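Local structure of cyclic UMP-AMP synthase (Rhodothermus marinus SG0.5JP17-172, 6E0K) at residues V3-L8 with G228-D233; T18-T23 with T124-D129; M72-A77 with I134-Y139; G115-K120 with F155-E160; Q207-S212 with A272-R277. The protein joins UTP and ATP into the cyclic dinucleotide 3',3'-cUAMP, the second messenger of a bacterial CBASS system that defends against phage. One frame throughout, in Å; residues are numbered along the deposited sequence.

Interaction 1. Residues V3-L8 with G228-D233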
# COMPACT_ATOMS: atom_id res chain seq x y z
N VAL A 3 -6.73 4.08 -27.14
CA VAL A 3 -7.55 3.02 -26.56
C VAL A 3 -8.99 3.50 -26.45
O VAL A 3 -9.23 4.61 -25.95
CB VAL A 3 -7.02 2.57 -25.19
CG1 VAL A 3 -7.87 1.42 -24.66
CG2 VAL A 3 -5.57 2.14 -25.28
N PRO A 4 -9.97 2.72 -26.91
CA PRO A 4 -11.37 3.11 -26.79
C PRO A 4 -11.77 3.41 -25.35
O PRO A 4 -11.30 2.77 -24.40
CB PRO A 4 -12.12 1.88 -27.31
CG PRO A 4 -11.18 1.28 -28.32
CD PRO A 4 -9.80 1.48 -27.71
N GLU A 5 -12.66 4.39 -25.20
CA GLU A 5 -13.11 4.80 -23.87
C GLU A 5 -13.73 3.63 -23.11
O GLU A 5 -13.48 3.47 -21.91
CB GLU A 5 -14.12 5.94 -23.99
CG GLU A 5 -14.78 6.34 -22.67
CD GLU A 5 -13.89 7.23 -21.83
OE1 GLU A 5 -12.94 7.82 -22.40
OE2 GLU A 5 -14.16 7.35 -20.61
N SER A 6 -14.53 2.81 -23.79
CA SER A 6 -15.18 1.68 -23.13
C SER A 6 -14.17 0.67 -22.60
O SER A 6 -14.43 0.00 -21.59
CB SER A 6 -16.14 0.99 -24.08
OG SER A 6 -15.46 0.56 -25.25
N GLN A 7 -13.04 0.50 -23.30
CA GLN A 7 -12.00 -0.38 -22.79
C GLN A 7 -11.35 0.21 -21.54
O GLN A 7 -11.14 -0.51 -20.56
CB GLN A 7 -10.94 -0.62 -23.88
CG GLN A 7 -9.80 -1.52 -23.43
CD GLN A 7 -10.27 -2.92 -23.07
OE1 GLN A 7 -10.50 -3.75 -23.96
NE2 GLN A 7 -10.43 -3.18 -21.78
N LEU A 8 -11.03 1.50 -21.57
CA LEU A 8 -10.47 2.13 -20.38
C LEU A 8 -11.45 2.08 -19.22
O LEU A 8 -11.05 1.84 -18.07
CB LEU A 8 -10.07 3.57 -20.69
CG LEU A 8 -9.05 3.72 -21.81
CD1 LEU A 8 -8.85 5.19 -22.12
CD2 LEU A 8 -7.73 3.08 -21.40
N GLY A 228 -10.06 13.37 -14.63
CA GLY A 228 -11.45 13.77 -14.82
C GLY A 228 -11.84 13.82 -16.29
O GLY A 228 -11.03 13.56 -17.18
N GLY A 229 -13.10 14.16 -16.51
CA GLY A 229 -13.63 14.29 -17.86
C GLY A 229 -14.02 12.97 -18.49
O GLY A 229 -15.19 12.58 -18.50
N THR A 230 -13.03 12.28 -19.04
CA THR A 230 -13.21 10.94 -19.58
C THR A 230 -11.97 10.14 -19.22
O THR A 230 -10.93 10.70 -18.86
CB THR A 230 -13.39 10.92 -21.10
OG1 THR A 230 -12.19 11.39 -21.74
CG2 THR A 230 -14.56 11.79 -21.53
N PHE A 231 -12.07 8.82 -19.36
CA PHE A 231 -10.88 8.02 -19.11
C PHE A 231 -9.83 8.23 -20.19
O PHE A 231 -8.64 8.17 -19.89
CB PHE A 231 -11.25 6.55 -18.95
CG PHE A 231 -11.88 6.26 -17.62
CD1 PHE A 231 -11.11 6.23 -16.47
CD2 PHE A 231 -13.25 6.06 -17.52
CE1 PHE A 231 -11.68 5.99 -15.23
CE2 PHE A 231 -13.83 5.82 -16.28
CZ PHE A 231 -13.05 5.78 -15.14
N LYS A 232 -10.24 8.50 -21.43
CA LYS A 232 -9.27 8.78 -22.49
C LYS A 232 -8.49 10.05 -22.19
O LYS A 232 -7.25 10.08 -22.31
CB LYS A 232 -9.96 8.88 -23.85
CG LYS A 232 -10.40 7.55 -24.41
CD LYS A 232 -11.15 7.71 -25.72
CE LYS A 232 -10.22 7.66 -26.91
NZ LYS A 232 -11.04 7.54 -28.15
N ASP A 233 -9.19 11.11 -21.79
CA ASP A 233 -8.51 12.36 -21.47
C ASP A 233 -7.63 12.20 -20.24
O ASP A 233 -6.55 12.78 -20.16
CB ASP A 233 -9.52 13.48 -21.26
CG ASP A 233 -10.26 13.84 -22.53
OD1 ASP A 233 -9.64 13.77 -23.61
OD2 ASP A 233 -11.46 14.18 -22.46

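Interaction 2. Residues T18-T23 with T124-D129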
# COMPACT_ATOMS: atom_id res chain seq x y z
N THR A 18 -16.43 -7.75 -0.80
CA THR A 18 -17.19 -8.36 0.29
C THR A 18 -16.38 -9.42 1.01
O THR A 18 -16.35 -9.47 2.25
CB THR A 18 -18.49 -8.96 -0.27
OG1 THR A 18 -19.26 -7.93 -0.89
CG2 THR A 18 -19.31 -9.62 0.84
N THR A 19 -15.71 -10.29 0.26
CA THR A 19 -14.97 -11.37 0.89
C THR A 19 -13.73 -10.84 1.62
O THR A 19 -13.38 -11.36 2.69
CB THR A 19 -14.61 -12.41 -0.18
OG1 THR A 19 -15.82 -12.83 -0.85
CG2 THR A 19 -13.96 -13.63 0.42
N ALA A 20 -13.10 -9.79 1.09
CA ALA A 20 -11.97 -9.18 1.80
C ALA A 20 -12.42 -8.55 3.11
O ALA A 20 -11.74 -8.68 4.13
CB ALA A 20 -11.31 -8.14 0.89
N LYS A 21 -13.57 -7.87 3.11
CA LYS A 21 -14.08 -7.30 4.35
C LYS A 21 -14.38 -8.38 5.38
O LYS A 21 -14.06 -8.22 6.57
CB LYS A 21 -15.32 -6.45 4.07
CG LYS A 21 -14.95 -5.07 3.48
CD LYS A 21 -16.18 -4.26 3.07
CE LYS A 21 -15.76 -2.93 2.46
NZ LYS A 21 -16.91 -2.21 1.83
N LYS A 22 -14.93 -9.51 4.95
CA LYS A 22 -15.20 -10.60 5.89
C LYS A 22 -13.91 -11.22 6.40
O LYS A 22 -13.87 -11.70 7.54
CB LYS A 22 -16.06 -11.68 5.24
CG LYS A 22 -17.42 -11.21 4.79
CD LYS A 22 -18.18 -10.61 5.91
CE LYS A 22 -18.59 -11.66 6.91
NZ LYS A 22 -19.78 -11.19 7.67
N THR A 23 -12.86 -11.23 5.57
CA THR A 23 -11.56 -11.70 6.04
C THR A 23 -11.05 -10.82 7.17
O THR A 23 -10.58 -11.31 8.21
CB THR A 23 -10.56 -11.71 4.87
OG1 THR A 23 -11.07 -12.54 3.82
CG2 THR A 23 -9.19 -12.26 5.31
N THR A 124 -11.62 -18.72 6.42
CA THR A 124 -12.70 -19.29 5.62
C THR A 124 -13.17 -18.37 4.50
O THR A 124 -14.09 -18.74 3.76
CB THR A 124 -13.90 -19.62 6.50
OG1 THR A 124 -14.34 -18.41 7.13
CG2 THR A 124 -13.51 -20.64 7.55
N TYR A 125 -12.57 -17.19 4.37
CA TYR A 125 -12.89 -16.25 3.31
C TYR A 125 -11.68 -16.22 2.38
O TYR A 125 -11.53 -17.13 1.55
CB TYR A 125 -13.28 -14.90 3.92
CG TYR A 125 -14.52 -15.02 4.78
CD1 TYR A 125 -15.77 -15.10 4.18
CD2 TYR A 125 -14.44 -15.06 6.17
CE1 TYR A 125 -16.92 -15.22 4.95
CE2 TYR A 125 -15.58 -15.18 6.94
CZ TYR A 125 -16.82 -15.25 6.31
OH TYR A 125 -17.98 -15.36 7.05
N LEU A 126 -10.80 -15.23 2.49
CA LEU A 126 -9.56 -15.17 1.73
C LEU A 126 -8.35 -15.38 2.62
O LEU A 126 -8.43 -15.23 3.85
CB LEU A 126 -9.42 -13.81 1.02
CG LEU A 126 -10.35 -13.68 -0.19
CD1 LEU A 126 -10.51 -12.23 -0.55
CD2 LEU A 126 -9.81 -14.48 -1.37
N PRO A 127 -7.20 -15.70 2.04
CA PRO A 127 -5.97 -15.71 2.82
C PRO A 127 -5.62 -14.30 3.24
O PRO A 127 -5.85 -13.33 2.51
CB PRO A 127 -4.93 -16.27 1.84
CG PRO A 127 -5.72 -16.91 0.74
CD PRO A 127 -6.97 -16.09 0.64
N ALA A 128 -5.08 -14.18 4.45
CA ALA A 128 -4.70 -12.91 5.02
C ALA A 128 -3.19 -12.88 5.21
O ALA A 128 -2.58 -13.86 5.64
CB ALA A 128 -5.40 -12.68 6.36
N ASP A 129 -2.59 -11.76 4.84
CA ASP A 129 -1.18 -11.50 5.10
C ASP A 129 -1.16 -10.47 6.22
O ASP A 129 -1.52 -9.31 6.01
CB ASP A 129 -0.49 -10.98 3.84
CG ASP A 129 1.01 -11.01 3.95
OD1 ASP A 129 1.56 -12.06 4.35
OD2 ASP A 129 1.64 -9.98 3.63

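Interaction 3. Residues M72-A77 with I134-Y139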
# COMPACT_ATOMS: atom_id res chain seq x y z
N MET A 72 6.96 2.59 19.76
CA MET A 72 8.35 2.83 19.42
C MET A 72 8.45 4.23 18.82
O MET A 72 7.44 4.86 18.49
CB MET A 72 8.84 1.71 18.51
CG MET A 72 8.56 0.35 19.20
SD MET A 72 9.23 -1.10 18.38
CE MET A 72 10.90 -0.54 18.05
N ASN A 73 9.66 4.76 18.73
CA ASN A 73 9.79 6.18 18.43
C ASN A 73 11.24 6.50 18.12
O ASN A 73 12.13 5.66 18.23
CB ASN A 73 9.30 7.02 19.60
CG ASN A 73 10.04 6.68 20.87
OD1 ASN A 73 11.18 7.09 21.03
ND2 ASN A 73 9.42 5.91 21.75
N ASN A 74 11.47 7.76 17.73
CA ASN A 74 12.80 8.28 17.44
C ASN A 74 13.30 9.24 18.51
O ASN A 74 14.20 10.04 18.23
CB ASN A 74 12.80 8.98 16.08
CG ASN A 74 11.89 10.19 16.04
OD1 ASN A 74 10.95 10.31 16.83
ND2 ASN A 74 12.18 11.12 15.14
N LEU A 75 12.73 9.19 19.71
CA LEU A 75 13.10 10.13 20.76
C LEU A 75 14.45 9.80 21.37
O LEU A 75 14.82 8.62 21.50
CB LEU A 75 12.05 10.11 21.87
CG LEU A 75 10.65 10.53 21.45
CD1 LEU A 75 9.67 10.13 22.55
CD2 LEU A 75 10.68 12.05 21.22
N THR A 76 15.17 10.85 21.78
CA THR A 76 16.34 10.68 22.60
C THR A 76 15.93 10.44 24.05
O THR A 76 14.78 10.65 24.43
CB THR A 76 17.24 11.91 22.55
OG1 THR A 76 16.54 13.01 23.16
CG2 THR A 76 17.61 12.25 21.11
N ALA A 77 16.89 9.98 24.85
CA ALA A 77 16.61 9.76 26.26
C ALA A 77 16.12 11.04 26.93
O ALA A 77 15.23 10.99 27.80
CB ALA A 77 17.86 9.24 26.96
N ILE A 134 3.83 -2.44 16.08
CA ILE A 134 3.57 -1.55 17.20
C ILE A 134 3.54 -0.12 16.68
O ILE A 134 4.24 0.22 15.72
CB ILE A 134 4.63 -1.72 18.32
CG1 ILE A 134 4.53 -3.11 18.93
CG2 ILE A 134 4.45 -0.66 19.39
CD1 ILE A 134 5.51 -3.32 20.05
N GLN A 135 2.68 0.70 17.27
CA GLN A 135 2.62 2.11 16.91
C GLN A 135 4.01 2.72 16.94
O GLN A 135 4.80 2.45 17.84
CB GLN A 135 1.70 2.84 17.90
CG GLN A 135 1.48 4.31 17.60
CD GLN A 135 0.68 4.98 18.70
OE1 GLN A 135 1.15 5.90 19.36
NE2 GLN A 135 -0.54 4.49 18.93
N TYR A 136 4.33 3.52 15.93
CA TYR A 136 5.59 4.24 15.84
C TYR A 136 5.28 5.73 15.81
O TYR A 136 4.41 6.17 15.06
CB TYR A 136 6.37 3.84 14.59
CG TYR A 136 7.72 4.53 14.49
CD1 TYR A 136 8.82 4.00 15.14
CD2 TYR A 136 7.88 5.71 13.78
CE1 TYR A 136 10.08 4.62 15.06
CE2 TYR A 136 9.10 6.34 13.70
CZ TYR A 136 10.20 5.79 14.34
OH TYR A 136 11.41 6.42 14.24
N ARG A 137 5.97 6.50 16.65
CA ARG A 137 5.80 7.95 16.68
C ARG A 137 7.08 8.61 16.20
O ARG A 137 8.14 8.46 16.82
CB ARG A 137 5.47 8.43 18.10
CG ARG A 137 4.14 7.91 18.62
CD ARG A 137 3.81 8.59 19.95
NE ARG A 137 2.61 8.02 20.56
CZ ARG A 137 2.09 8.46 21.71
NH1 ARG A 137 2.67 9.45 22.37
NH2 ARG A 137 1.00 7.88 22.20
N LYS A 138 6.98 9.36 15.10
CA LYS A 138 8.09 10.14 14.59
C LYS A 138 7.94 11.56 15.12
O LYS A 138 7.04 12.30 14.70
CB LYS A 138 8.12 10.12 13.07
CG LYS A 138 9.27 10.93 12.49
CD LYS A 138 9.43 10.68 11.00
CE LYS A 138 8.17 11.02 10.23
NZ LYS A 138 8.41 10.90 8.75
N TYR A 139 8.80 11.93 16.08
CA TYR A 139 8.78 13.22 16.73
C TYR A 139 9.78 14.16 16.09
O TYR A 139 10.82 13.73 15.58
CB TYR A 139 9.13 13.09 18.21
CG TYR A 139 8.02 12.59 19.11
CD1 TYR A 139 7.84 11.22 19.33
CD2 TYR A 139 7.20 13.48 19.79
CE1 TYR A 139 6.84 10.77 20.18
CE2 TYR A 139 6.19 13.03 20.63
CZ TYR A 139 6.03 11.67 20.83
OH TYR A 139 5.04 11.23 21.68

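Interaction 4. Residues G115-K120 with F155-E160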
# COMPACT_ATOMS: atom_id res chain seq x y z
N GLY A 115 5.72 -15.88 7.97
CA GLY A 115 6.46 -15.44 6.81
C GLY A 115 7.65 -14.58 7.22
O GLY A 115 7.91 -14.35 8.40
N ARG A 116 8.37 -14.10 6.20
CA ARG A 116 9.53 -13.24 6.43
C ARG A 116 9.15 -12.00 7.22
O ARG A 116 9.85 -11.61 8.17
CB ARG A 116 10.16 -12.85 5.09
CG ARG A 116 10.65 -14.01 4.26
CD ARG A 116 11.79 -14.73 4.95
NE ARG A 116 12.31 -15.84 4.16
CZ ARG A 116 13.27 -16.65 4.58
NH1 ARG A 116 13.82 -16.48 5.77
NH2 ARG A 116 13.69 -17.65 3.80
N LYS A 117 8.06 -11.35 6.84
CA LYS A 117 7.66 -10.09 7.46
C LYS A 117 6.25 -10.13 8.02
O LYS A 117 5.83 -9.15 8.65
CB LYS A 117 7.77 -8.94 6.45
CG LYS A 117 9.18 -8.64 5.95
CD LYS A 117 9.14 -7.54 4.89
CE LYS A 117 10.52 -6.95 4.64
NZ LYS A 117 11.52 -8.00 4.30
N THR A 118 5.52 -11.21 7.80
CA THR A 118 4.10 -11.28 8.12
C THR A 118 3.75 -12.66 8.64
O THR A 118 4.51 -13.62 8.48
CB THR A 118 3.22 -11.00 6.91
OG1 THR A 118 3.51 -11.97 5.90
CG2 THR A 118 3.46 -9.60 6.36
N LEU A 119 2.60 -12.73 9.28
CA LEU A 119 1.94 -13.99 9.62
C LEU A 119 0.91 -14.25 8.54
O LEU A 119 0.11 -13.37 8.23
CB LEU A 119 1.26 -13.91 10.99
CG LEU A 119 2.03 -14.14 12.29
CD1 LEU A 119 1.19 -13.70 13.48
CD2 LEU A 119 2.39 -15.61 12.41
N LYS A 120 0.96 -15.43 7.93
CA LYS A 120 -0.01 -15.79 6.91
C LYS A 120 -1.11 -16.65 7.52
O LYS A 120 -0.82 -17.61 8.24
CB LYS A 120 0.65 -16.52 5.74
CG LYS A 120 1.57 -15.60 4.91
CD LYS A 120 1.98 -16.25 3.59
CE LYS A 120 2.19 -15.21 2.49
NZ LYS A 120 3.08 -14.10 2.92
N PHE A 155 7.80 -2.79 12.73
CA PHE A 155 7.95 -4.20 13.03
C PHE A 155 9.40 -4.59 12.77
O PHE A 155 10.12 -3.90 12.04
CB PHE A 155 6.99 -5.08 12.21
CG PHE A 155 7.04 -4.81 10.73
CD1 PHE A 155 6.25 -3.82 10.16
CD2 PHE A 155 7.87 -5.55 9.90
CE1 PHE A 155 6.30 -3.55 8.80
CE2 PHE A 155 7.91 -5.30 8.53
CZ PHE A 155 7.12 -4.30 7.99
N TYR A 156 9.83 -5.67 13.40
CA TYR A 156 11.19 -6.18 13.27
C TYR A 156 11.21 -7.30 12.24
O TYR A 156 10.23 -8.04 12.09
CB TYR A 156 11.70 -6.68 14.63
CG TYR A 156 13.17 -7.01 14.70
CD1 TYR A 156 14.15 -6.03 14.57
CD2 TYR A 156 13.60 -8.31 14.97
CE1 TYR A 156 15.50 -6.33 14.67
CE2 TYR A 156 14.94 -8.63 15.07
CZ TYR A 156 15.89 -7.64 14.91
OH TYR A 156 17.23 -7.96 15.02
N VAL A 157 12.31 -7.39 11.50
CA VAL A 157 12.52 -8.47 10.55
C VAL A 157 13.68 -9.31 11.07
O VAL A 157 14.85 -8.90 10.95
CB VAL A 157 12.79 -7.93 9.13
CG1 VAL A 157 12.85 -9.08 8.13
CG2 VAL A 157 11.72 -6.94 8.73
N PRO A 158 13.41 -10.44 11.72
CA PRO A 158 14.50 -11.20 12.36
C PRO A 158 15.56 -11.67 11.39
O PRO A 158 16.73 -11.77 11.79
CB PRO A 158 13.76 -12.37 13.01
CG PRO A 158 12.42 -11.80 13.35
CD PRO A 158 12.08 -10.89 12.18
N SER A 159 15.20 -11.98 10.14
CA SER A 159 16.16 -12.48 9.17
C SER A 159 17.09 -11.40 8.66
O SER A 159 18.09 -11.72 8.02
CB SER A 159 15.42 -13.13 8.00
OG SER A 159 14.63 -12.19 7.29
N GLU A 160 16.78 -10.13 8.93
CA GLU A 160 17.57 -9.03 8.42
C GLU A 160 18.08 -8.09 9.52
O GLU A 160 18.75 -7.11 9.20
CB GLU A 160 16.76 -8.22 7.40
CG GLU A 160 16.28 -9.07 6.23
CD GLU A 160 15.31 -8.34 5.32
OE1 GLU A 160 14.99 -7.17 5.62
OE2 GLU A 160 14.87 -8.93 4.31
O HOH W 1 12.36 -12.34 8.84
O HOH W 2 8.20 -9.30 11.04

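Interaction 5. Residues Q207-S212 with A272-R277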
# COMPACT_ATOMS: atom_id res chain seq x y z
N GLN A 207 7.15 -8.61 -15.66
CA GLN A 207 6.35 -8.85 -14.46
C GLN A 207 6.33 -7.65 -13.54
O GLN A 207 5.31 -7.41 -12.87
CB GLN A 207 6.91 -10.06 -13.70
CG GLN A 207 6.17 -11.35 -13.93
CD GLN A 207 4.75 -11.31 -13.40
OE1 GLN A 207 4.44 -10.54 -12.49
NE2 GLN A 207 3.88 -12.12 -13.99
N ASP A 208 7.43 -6.90 -13.47
CA ASP A 208 7.53 -5.76 -12.57
C ASP A 208 7.33 -4.43 -13.29
O ASP A 208 7.91 -3.42 -12.90
CB ASP A 208 8.88 -5.79 -11.84
CG ASP A 208 10.07 -5.73 -12.78
OD1 ASP A 208 9.89 -5.84 -14.01
OD2 ASP A 208 11.20 -5.58 -12.27
N LEU A 209 6.48 -4.42 -14.31
CA LEU A 209 6.25 -3.20 -15.08
C LEU A 209 5.76 -2.05 -14.20
O LEU A 209 6.19 -0.91 -14.37
CB LEU A 209 5.24 -3.49 -16.19
CG LEU A 209 4.86 -2.31 -17.09
CD1 LEU A 209 6.08 -1.80 -17.85
CD2 LEU A 209 3.80 -2.78 -18.05
N ALA A 210 4.88 -2.33 -13.25
CA ALA A 210 4.49 -1.27 -12.33
C ALA A 210 3.90 -1.86 -11.06
O ALA A 210 2.67 -2.02 -10.96
CB ALA A 210 3.51 -0.30 -12.98
N PRO A 211 4.73 -2.21 -10.08
CA PRO A 211 4.20 -2.77 -8.83
C PRO A 211 3.16 -1.84 -8.23
O PRO A 211 3.31 -0.61 -8.25
CB PRO A 211 5.45 -2.88 -7.95
CG PRO A 211 6.61 -2.92 -8.92
CD PRO A 211 6.19 -2.05 -10.06
N SER A 212 2.10 -2.43 -7.68
CA SER A 212 0.89 -1.68 -7.35
C SER A 212 1.18 -0.50 -6.43
O SER A 212 0.71 0.62 -6.67
CB SER A 212 -0.15 -2.59 -6.71
OG SER A 212 -0.64 -3.52 -7.66
N ALA A 272 10.06 3.79 -13.59
CA ALA A 272 8.89 4.63 -13.86
C ALA A 272 8.85 5.07 -15.32
O ALA A 272 7.79 5.05 -15.95
CB ALA A 272 8.89 5.84 -12.93
N ARG A 273 10.00 5.48 -15.87
CA ARG A 273 10.04 5.86 -17.29
C ARG A 273 9.68 4.68 -18.19
O ARG A 273 9.06 4.86 -19.24
CB ARG A 273 11.42 6.39 -17.64
CG ARG A 273 11.82 7.60 -16.84
CD ARG A 273 11.08 8.81 -17.31
NE ARG A 273 11.62 10.02 -16.72
CZ ARG A 273 10.91 11.14 -16.58
NH1 ARG A 273 9.64 11.17 -16.98
NH2 ARG A 273 11.47 12.21 -16.02
N ARG A 274 10.10 3.47 -17.81
CA ARG A 274 9.73 2.30 -18.59
C ARG A 274 8.21 2.11 -18.60
O ARG A 274 7.61 1.84 -19.65
CB ARG A 274 10.42 1.05 -18.04
CG ARG A 274 10.06 -0.22 -18.81
CD ARG A 274 10.79 -1.45 -18.29
NE ARG A 274 10.31 -1.84 -16.97
CZ ARG A 274 10.60 -2.99 -16.37
NH1 ARG A 274 11.37 -3.89 -16.97
NH2 ARG A 274 10.10 -3.24 -15.16
N PHE A 275 7.58 2.24 -17.44
CA PHE A 275 6.12 2.15 -17.39
C PHE A 275 5.48 3.16 -18.33
O PHE A 275 4.54 2.84 -19.06
CB PHE A 275 5.64 2.34 -15.95
CG PHE A 275 4.17 2.68 -15.83
CD1 PHE A 275 3.20 1.71 -16.02
CD2 PHE A 275 3.77 3.97 -15.53
CE1 PHE A 275 1.85 2.02 -15.92
CE2 PHE A 275 2.41 4.29 -15.42
CZ PHE A 275 1.45 3.30 -15.63
N LEU A 276 6.01 4.39 -18.36
CA LEU A 276 5.43 5.40 -19.24
C LEU A 276 5.61 5.03 -20.71
O LEU A 276 4.69 5.25 -21.52
CB LEU A 276 6.06 6.77 -18.97
CG LEU A 276 5.90 7.29 -17.54
CD1 LEU A 276 6.66 8.61 -17.42
CD2 LEU A 276 4.44 7.47 -17.15
N ARG A 277 6.76 4.46 -21.07
CA ARG A 277 6.96 3.98 -22.44
C ARG A 277 5.95 2.89 -22.80
O ARG A 277 5.42 2.88 -23.92
CB ARG A 277 8.39 3.46 -22.63
CG ARG A 277 9.44 4.54 -22.73
CD ARG A 277 10.78 3.99 -23.20
NE ARG A 277 11.37 2.99 -22.31
CZ ARG A 277 12.15 3.27 -21.27
NH1 ARG A 277 12.43 4.53 -20.96
NH2 ARG A 277 12.66 2.28 -20.54
O HOH W 3 12.24 -6.05 -15.35
O HOH W 4 8.74 -0.53 -15.12

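Interaction 1. Residues V3-L8 with G228-D233
Glu5, in the first turn of helix 5-11, lays its carboxylate against the first turn of helix 231-244. Its CG stands anti to the backbone N (chi1 173°) and the chain bends at the next bond, which brings both oxygens to two successive backbone amides. OE2 takes Phe231 N at 2.8 Å through its syn lone pair, and OE1 takes Lys232 N at 2.9 Å from somewhat above the carboxylate plane. Both bonds are fairly straight, with angles at hydrogen of 159° and 155°. The positive end of the helix dipole would be expected to stabilise the charged form of Glu5. Lys232 crosses Glu5 obliquely: its CD lies 3.9 Å from Glu5 CB, and its bent chain carries CE to within 3.3 Å of Val3 O, while NZ makes no contact with the carboxylate. Beneath the polar grip, Phe231 offers CB to Leu8 CB at 3.6 Å and then turns its ring away, to Trp185, Pro188 and Met192. Leu8 CD1 rests equally near CA and CG of Lys232, and Trp283 of helix 269-285 packs against both residues. Thr230 completes the helix start, its OG1 accepting from Asp233 N at 3.0 Å. The whole is a threonine N-cap on helix 231-244, supplemented by a glutamate from the N-terminal helix that binds the first-turn amides.

Interaction 2. Residues T18-T23 with T124-D129
The Tyr125 ring lies with one face on Lys22, whose CB sits 3.5 Å from the ring centroid and only 7° off the normal, a CH-pi contact centred over the ring. Bent at chi2 and chi3, the lysine chain crosses the ring obliquely, so that Lys22 CE comes to 3.8 Å from Tyr125 OH. This packing closes helix 18-32 onto the turn leading into strand 127-138, a central strand of the nucleotidyltransferase sheet; the same strand carries Asp129, a Mg(2+) ligand that is held by Lys120 and Thr118 and takes no part in the helix contact. One turn earlier on the helix, Thr19 sets CG2 anti to its backbone N, against Leu126 CG at 3.7 Å and beside Tyr125 CB. Leu126 CD1 reaches the helix backbone near Ala20 N, and Val61 and Tyr49 continue the apolar layer around Ala20 and Leu126. Thr23 is turned so that its two branches do different work: CG2 faces Ala128 CB at 4.0 Å, while OG1 lies beside its own helix backbone. That hydroxyl donates to Thr19 O at 2.8 Å, from above the carbonyl plane, so this oxygen serves both Thr23 N and Thr23 OG1. With its proton thus committed, Thr23 OG1 accepts from Leu126 N at 3.0 Å, with an angle of 157° at the hydrogen.

Interaction 3. Residues M72-A77 with I134-Y139
Packing is tightest where Leu75 meets Tyr139. Leu75 crosses the ring obliquely, CD2 standing 3.4 Å from Tyr139 CG and CD1 near CE1, with Phe85 and Phe83 closing round the tyrosine. Just beside it the amide of Asn74, its CG in the crowded position between backbone N and carbonyl carbon, clasps the backbone of Tyr139 from both ends. OD1 accepts from Tyr139 N at 2.8 Å on an in-plane lone pair, almost straight at 171°, and ND2 donates to Tyr139 O at 3.0 Å. Asn73 OD1 takes Leu75 N at 2.9 Å, an Asx turn that swings the chain off the strand. Before this turn the segments form a parallel ladder of the mixed nucleotidyltransferase sheet, strand 71-73 running beside the end of strand 127-138: Met72 N donates to Gln135 O at 2.9 Å and Met72 O accepts from Arg137 N. The Tyr136 ring meets the backbone from Met72 to Asn74 obliquely, with OH 3.4 Å from Asn74 CB. The methionine and lysine sides are looser. Met72 CB approaches Tyr136 CD1 only to 4.1 Å, and the rest of the methionine leads away toward Trp163. Lys138 brushes the asparagine amide with CG and sends NZ off to Gln256.

Interaction 4. Residues G115-K120 with F155-E160
Lys117 runs nearly straight from CG, which stands anti to the carbonyl carbon (chi1 -64°), and bends only at its last torsion (chi4 54°), which turns NZ toward Glu160. The glutamate comes across it at about a right angle, its chain extended beyond CG. The resulting salt bridge is long, NZ to Glu160 OE2 at 3.5 Å, and Glu160 OE1 has a second partner in Arg162. Along the way the lysine's apolar part slants over the end of strand 150-157: Lys117 CB lies 4.2 Å from Phe155 CE2, and CG lies 4.1 Å from Val157 CG2. The valine keeps CG1 anti to its backbone N, facing Arg116 O at 3.9 Å. No direct hydrogen bond joins the two segments. A water instead donates to Arg116 O at 2.7 Å and accepts from Ser159 N at 3.1 Å, tying the turn after strand 112-114 to the turn after strand 150-157. A second water sits 2.6 Å from Tyr156 O, within a longer, weak reach of Lys117 O. Arg116 NH1 and Ser159 CB approach only loosely, both residues being exposed. The contact thus borders the nucleotide pocket of the CD-NTase: residues 116-120 bind UTP, Phe155 touches the UTP-binding Asn166, and Lys117 lies near the ATP-binding Glu265.

Interaction 5. Residues Q207-S212 with A272-R277
The loop between helices 186-202 and 212-220, which ends at the ATP-binding Ser212, is held to helix 269-285 by an arginine with two flanking waters. Arg274 leaves its helix with CG anti to the backbone N and bends at chi3, so that NH2 meets Asp208 OD1 at 2.9 Å. This salt bridge lies near the guanidinium plane but well above the carboxylate plane, the two groups being turned 72° apart. One water accepts from Arg274 NH1 and donates to Asp208 OD1 at 2.7 Å; another accepts from Arg274 NE at 2.8 Å and donates to Leu209 O. Asp208 OD2 has its own partner in Lys271. Below this polar layer, Ala210 CB touches Phe275 CD1 at 3.7 Å, and Leu209 CD1 rests 4.0 Å from Phe275 CA. The Phe275 ring continues to Phe193, Leu215 and Leu218, in the helical core of the lobe that supplies Lys194 and Ser212 to the ATP site.

Interactions 2, 3 and 4 all reach the mixed sheet of the nucleotidyltransferase fold, whereas interactions 1 and 5 join helices and loops of the other lobe. Strand 127-138 serves interaction 2 at its start and interaction 3 at its end. Interactions 2 and 4 touch directly through Asp129, where the metal and UTP sites adjoin. Interaction 5 is the buried contact, yet it combines a hydrated ion pair with apolar packing; the other four are partly buried. Interaction 2 pairs a CH-pi contact with one threonine hydroxyl that both donates and accepts, interaction 3 has direct backbone pairing, interaction 4 relies on waters and a long ion pair, and interaction 1 uses a carboxylate on helix amides.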